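Local coordinates for outer membrane protein YopM (PDB 1JL5) that probably acts as a leucine-rich-repeat effector of the plague bacterium that alters host cell physiology and promotes bacterial survival in host tissues, at residues 114-119 against 136-141. Numbering follows the deposited sequence.
Sequences KSLLVD and LGVSNN
L116 and L117 pair in parallel with L136 and G137, and G137 is gripped through both its N and its O: its N donates to L116 O (2.5 Å), while its O accepts from V118 N (2.6 Å), just past the end of the strand. In both bonds the donor lies close to the line of the carbonyl. G137, with no side chain, lies against L117 at 4.2 Å between CA atoms, where a CB would fall tightly against L117 CG. On the other face, L116 and L136 lie side by side, pointing the same way. Each holds CG anti to the backbone N (chi1 174° and 177°), and L116 CD2 meets L136 CD1 at 3.8 Å. Two residues on, V118 and V138 repeat the pattern, V118 CG2 touching V138 CG1 at 3.6 Å, so that branched apolar side chains from successive repeats pack side by side in a buried core. Past the strands, the side-chain amide of N141 continues the bonding to main chain. Its ND2 donates in the amide plane to V118 O (2.8 Å, nearly straight) and also to V138 O (2.9 Å), which it approaches from above the carbonyl plane. Its OD1 accepts from L123 N; an amide suits this buried place because it offers both donors and an acceptor to main chain that has left the strand. The carboxylate of D119, an acceptor, suits the hydroxyl of S99 in the preceding repeat, which bonds to its OD1. Short parallel strands, inward aliphatic residues and a buried asparagine that bonds to backbone of adjoining turns characterise the leucine-rich-repeat solenoid, here joining repeats 3 and 4.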
# COMPACT_ATOMS: atom_id res chain seq x y z
N LYS A 114 43.29 4.10 -5.24
CA LYS A 114 42.99 4.29 -3.83
C LYS A 114 41.51 4.04 -3.62
O LYS A 114 41.08 3.63 -2.54
CB LYS A 114 43.32 5.72 -3.40
CG LYS A 114 44.80 6.03 -3.36
CD LYS A 114 45.02 7.47 -2.93
CE LYS A 114 46.49 7.77 -2.72
NZ LYS A 114 46.68 9.20 -2.35
N SER A 115 40.73 4.28 -4.66
CA SER A 115 39.30 4.10 -4.56
C SER A 115 38.71 3.31 -5.71
O SER A 115 38.87 3.66 -6.88
CB SER A 115 38.63 5.47 -4.48
OG SER A 115 37.23 5.33 -4.33
N LEU A 116 38.04 2.22 -5.37
CA LEU A 116 37.40 1.37 -6.36
C LEU A 116 35.91 1.33 -6.06
O LEU A 116 35.48 0.72 -5.09
CB LEU A 116 37.96 -0.05 -6.30
CG LEU A 116 37.23 -1.05 -7.21
CD1 LEU A 116 37.37 -0.60 -8.67
CD2 LEU A 116 37.81 -2.44 -7.01
N LEU A 117 35.12 2.02 -6.89
CA LEU A 117 33.67 2.06 -6.73
C LEU A 117 33.03 1.42 -7.95
O LEU A 117 32.79 2.09 -8.95
CB LEU A 117 33.16 3.49 -6.61
CG LEU A 117 33.09 4.13 -5.22
CD1 LEU A 117 34.49 4.32 -4.67
CD2 LEU A 117 32.36 5.46 -5.32
N VAL A 118 32.76 0.13 -7.85
CA VAL A 118 32.16 -0.59 -8.95
C VAL A 118 30.91 -1.30 -8.44
O VAL A 118 30.63 -2.44 -8.81
CB VAL A 118 33.14 -1.61 -9.54
CG1 VAL A 118 34.27 -0.87 -10.24
CG2 VAL A 118 33.70 -2.49 -8.44
N ASP A 119 30.18 -0.61 -7.58
CA ASP A 119 28.96 -1.16 -7.04
C ASP A 119 28.00 -1.31 -8.21
O ASP A 119 28.14 -0.63 -9.22
CB ASP A 119 28.35 -0.19 -6.03
CG ASP A 119 28.17 1.18 -6.60
OD1 ASP A 119 29.19 1.86 -6.82
OD2 ASP A 119 27.01 1.58 -6.86
N LEU A 136 36.86 0.36 -1.08
CA LEU A 136 36.48 -0.78 -1.88
C LEU A 136 34.96 -0.81 -1.96
O LEU A 136 34.29 -1.37 -1.10
CB LEU A 136 36.98 -2.08 -1.25
CG LEU A 136 36.58 -3.36 -2.00
CD1 LEU A 136 37.13 -3.32 -3.41
CD2 LEU A 136 37.09 -4.57 -1.25
N GLY A 137 34.43 -0.17 -3.00
CA GLY A 137 33.00 -0.13 -3.19
C GLY A 137 32.59 -1.13 -4.25
O GLY A 137 32.69 -0.85 -5.45
N VAL A 138 32.15 -2.30 -3.81
CA VAL A 138 31.74 -3.36 -4.73
C VAL A 138 30.38 -3.89 -4.35
O VAL A 138 30.07 -5.06 -4.56
CB VAL A 138 32.74 -4.51 -4.71
CG1 VAL A 138 34.09 -4.04 -5.23
CG2 VAL A 138 32.89 -5.02 -3.28
N SER A 139 29.55 -3.04 -3.76
CA SER A 139 28.23 -3.46 -3.36
C SER A 139 27.44 -3.79 -4.61
O SER A 139 27.78 -3.35 -5.71
CB SER A 139 27.52 -2.36 -2.58
OG SER A 139 27.26 -1.25 -3.42
N ASN A 140 26.38 -4.57 -4.43
CA ASN A 140 25.52 -4.92 -5.54
C ASN A 140 26.28 -5.54 -6.70
O ASN A 140 26.28 -5.03 -7.81
CB ASN A 140 24.76 -3.69 -6.00
CG ASN A 140 23.92 -3.10 -4.91
OD1 ASN A 140 23.09 -3.79 -4.33
ND2 ASN A 140 24.13 -1.82 -4.61
N ASN A 141 26.94 -6.64 -6.40
CA ASN A 141 27.67 -7.38 -7.39
C ASN A 141 27.35 -8.82 -7.11
O ASN A 141 26.38 -9.11 -6.42
CB ASN A 141 29.16 -7.09 -7.28
CG ASN A 141 29.57 -5.88 -8.10
OD1 ASN A 141 29.62 -5.96 -9.33
ND2 ASN A 141 29.83 -4.77 -7.44